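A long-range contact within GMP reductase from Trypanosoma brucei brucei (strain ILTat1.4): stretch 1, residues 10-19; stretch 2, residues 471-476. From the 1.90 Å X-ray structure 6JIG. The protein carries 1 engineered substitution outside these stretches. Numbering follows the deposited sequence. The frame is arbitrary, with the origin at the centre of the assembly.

Stretch 1 (10-19) PTGLTYDDVL
Stretch 2, residues 471-476: RFVRMT

The most unusual feature of this contact is a single water that ties the two stretches together beside their β-ladder, more than 450 residues apart in sequence. It donates to Asp17 OD1 at 2.8 Å and to Met475 O at 2.6 Å, and accepts a weak hydrogen bond from Arg474 NE at 3.3 Å, so one carboxylate, one carbonyl and one guanidinium share a solvent molecule.

The ladder is short and antiparallel. Val18 and Arg474 form a non-hydrogen-bonded pair, with CA-CA 4.3 Å; Leu19 and Val473 form the hydrogen-bonded pair, with CA-CA 5.4 Å. Three backbone bonds set the register: Met475 N to Asp17 O at 2.8 Å (N-H...O 165°), Leu19 N to Val473 O at 2.9 Å (164°) and Val473 N to Leu19 O at 3.0 Å (166°). The same carbonyls receive CA-H...O contacts, Arg474 CA to Asp17 O at 3.3 Å, Val18 CA to Val473 O at 3.2 Å and Phe472 CA to Leu19 O at 3.3 Å, as expected where extended chains lie close. Phi/psi are -135/160 at Val18, -124/154 at Leu19, -109/155 at Phe472, -127/137 at Val473, -83/142 at Arg474 and -121/150 at Met475.

Stretch 1 reaches the ladder through a 3-10 segment, Tyr15 (-59/-44), Asp16 (-67/-6) and Asp17 (-86/-12). Asp17 N bonds Thr14 O at 2.9 Å and Val18 N bonds Tyr15 O at 3.2 Å. The Asp17 side chain (chi1 m, chi2 -53°) folds back so that OD2 accepts from Thr14 N at 2.8 Å (174°), closing the turn, while OD1 takes the water. Its CA-to-CB bond points away from stretch 2, yet its carbonyl still bonds Met475.

Before the turn the chain is extended, with Thr11 at -102/129, Gly12 at -101/147 and Leu13 at -113/147. This places Leu13 (m, t) over one face of the Arg474 guanidinium, CD2 to NE 3.7 Å, where an apolar methyl can cover the flat π surface without competing for its in-plane N-H groups. Thr11 (m) adds CG2 at 3.9 Å from Arg474 NH2. Arg474 is extended enough to reach both, with chi1 to chi3 all t and chi4 -166°.

Val18 and Arg474 project on one face of the sheet. There Val18 (m) also meets Phe472 (m, chi2 -72°), two residues before Arg474 in stretch 2, its CG2 lying 3.7 Å from Phe472 CD1. On the other face Leu19 (m, t) packs against Val473 (p), CB to CG1 4.1 Å, and its CD2 lies 3.6 Å from CE of Met475. Met475 (p, t, t) leaves CA sideways, but its long, unbranched side chain ends nearer to stretch 1: CE is 3.4 Å from both Asp16 O and Val18 O, and the residue has the largest covered area, 100 Å². In all, the two stretches bury 540 Å² between them, counting both sides.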

# COMPACT_ATOMS: atom_id res chain seq x y z
N PRO A 10 35.34 19.15 2.09
CA PRO A 10 35.02 19.17 0.66
C PRO A 10 33.81 18.31 0.35
O PRO A 10 33.46 17.39 1.09
CB PRO A 10 36.29 18.59 0.02
CG PRO A 10 36.74 17.58 1.04
CD PRO A 10 36.45 18.21 2.40
N THR A 11 33.19 18.59 -0.79
CA THR A 11 32.01 17.86 -1.21
C THR A 11 32.40 16.84 -2.28
O THR A 11 33.05 17.19 -3.26
CB THR A 11 30.94 18.81 -1.74
OG1 THR A 11 30.42 19.56 -0.64
CG2 THR A 11 29.79 18.03 -2.38
N GLY A 12 32.00 15.58 -2.08
CA GLY A 12 32.23 14.55 -3.07
C GLY A 12 30.96 14.29 -3.87
O GLY A 12 29.85 14.40 -3.36
N LEU A 13 31.13 13.95 -5.14
CA LEU A 13 30.01 13.73 -6.05
C LEU A 13 29.94 12.27 -6.46
O LEU A 13 30.97 11.60 -6.60
CB LEU A 13 30.16 14.59 -7.31
CG LEU A 13 30.35 16.08 -7.05
CD1 LEU A 13 30.60 16.78 -8.38
CD2 LEU A 13 29.14 16.65 -6.35
N THR A 14 28.72 11.79 -6.67
CA THR A 14 28.54 10.48 -7.28
C THR A 14 27.92 10.64 -8.67
O THR A 14 27.69 11.76 -9.14
CB THR A 14 27.70 9.56 -6.39
OG1 THR A 14 27.81 8.23 -6.89
CG2 THR A 14 26.23 10.00 -6.41
N TYR A 15 27.65 9.51 -9.33
CA TYR A 15 27.17 9.56 -10.71
C TYR A 15 25.87 10.34 -10.81
O TYR A 15 25.70 11.17 -11.72
CB TYR A 15 26.97 8.16 -11.28
CG TYR A 15 28.25 7.36 -11.31
CD1 TYR A 15 29.37 7.85 -11.97
CD2 TYR A 15 28.35 6.14 -10.66
CE1 TYR A 15 30.56 7.12 -12.00
CE2 TYR A 15 29.55 5.39 -10.69
CZ TYR A 15 30.63 5.90 -11.36
OH TYR A 15 31.82 5.21 -11.42
N ASP A 16 24.93 10.10 -9.88
CA ASP A 16 23.65 10.81 -9.91
C ASP A 16 23.77 12.30 -9.64
O ASP A 16 22.75 13.01 -9.74
CB ASP A 16 22.68 10.19 -8.91
CG ASP A 16 21.99 8.97 -9.44
OD1 ASP A 16 22.13 8.68 -10.65
OD2 ASP A 16 21.31 8.28 -8.65
N ASP A 17 24.95 12.81 -9.28
CA ASP A 17 25.11 14.24 -9.08
C ASP A 17 25.42 15.02 -10.36
O ASP A 17 25.39 16.25 -10.33
CB ASP A 17 26.24 14.53 -8.07
CG ASP A 17 25.84 14.21 -6.62
OD1 ASP A 17 24.78 14.70 -6.16
OD2 ASP A 17 26.59 13.47 -5.95
N VAL A 18 25.75 14.35 -11.47
CA VAL A 18 26.23 15.08 -12.64
C VAL A 18 25.58 14.56 -13.91
O VAL A 18 25.02 13.46 -13.97
CB VAL A 18 27.78 15.01 -12.77
CG1 VAL A 18 28.45 15.64 -11.54
CG2 VAL A 18 28.26 13.57 -12.93
N LEU A 19 25.63 15.40 -14.94
CA LEU A 19 25.35 14.99 -16.32
C LEU A 19 26.54 15.35 -17.18
O LEU A 19 27.29 16.27 -16.85
CB LEU A 19 24.11 15.69 -16.88
CG LEU A 19 22.82 15.42 -16.13
CD1 LEU A 19 21.78 16.42 -16.63
CD2 LEU A 19 22.36 13.99 -16.38
N ARG A 471 33.00 17.01 -20.18
CA ARG A 471 32.78 18.05 -19.19
C ARG A 471 31.47 17.74 -18.49
O ARG A 471 30.51 17.31 -19.12
CB ARG A 471 32.70 19.45 -19.83
CG ARG A 471 33.93 19.82 -20.64
CD ARG A 471 35.16 20.01 -19.74
NE ARG A 471 36.31 20.46 -20.53
CZ ARG A 471 37.25 19.64 -20.99
NH1 ARG A 471 37.19 18.34 -20.74
NH2 ARG A 471 38.25 20.13 -21.71
N PHE A 472 31.44 17.96 -17.18
CA PHE A 472 30.26 17.66 -16.38
C PHE A 472 29.56 18.93 -15.93
O PHE A 472 30.19 19.99 -15.79
CB PHE A 472 30.63 16.85 -15.13
CG PHE A 472 31.16 15.46 -15.43
CD1 PHE A 472 30.30 14.47 -15.87
CD2 PHE A 472 32.49 15.16 -15.24
CE1 PHE A 472 30.78 13.19 -16.13
CE2 PHE A 472 32.98 13.89 -15.49
CZ PHE A 472 32.12 12.90 -15.94
N VAL A 473 28.27 18.80 -15.67
CA VAL A 473 27.49 19.81 -14.95
C VAL A 473 26.79 19.12 -13.79
O VAL A 473 26.27 18.00 -13.94
CB VAL A 473 26.49 20.52 -15.90
CG1 VAL A 473 25.58 19.52 -16.63
CG2 VAL A 473 25.65 21.55 -15.13
N ARG A 474 26.80 19.77 -12.63
CA ARG A 474 26.20 19.22 -11.43
C ARG A 474 24.70 19.51 -11.42
O ARG A 474 24.26 20.55 -11.90
CB ARG A 474 26.89 19.84 -10.21
CG ARG A 474 26.37 19.42 -8.88
CD ARG A 474 27.42 19.72 -7.84
NE ARG A 474 26.87 19.61 -6.51
CZ ARG A 474 27.50 20.08 -5.44
NH1 ARG A 474 28.67 20.69 -5.60
NH2 ARG A 474 26.95 19.95 -4.24
N MET A 475 23.90 18.55 -10.94
CA MET A 475 22.47 18.78 -10.82
C MET A 475 22.03 18.61 -9.37
O MET A 475 22.66 17.89 -8.59
CB MET A 475 21.65 17.85 -11.76
CG MET A 475 22.06 16.39 -11.80
SD MET A 475 20.96 15.43 -12.88
CE MET A 475 21.78 13.83 -12.87
N THR A 476 20.98 19.35 -9.00
CA THR A 476 20.34 19.17 -7.70
C THR A 476 19.41 17.96 -7.74
O THR A 476 19.24 17.30 -8.78
CB THR A 476 19.54 20.42 -7.31
OG1 THR A 476 18.37 20.48 -8.14
CG2 THR A 476 20.37 21.69 -7.52
O HOH W 1 24.38 17.40 -6.74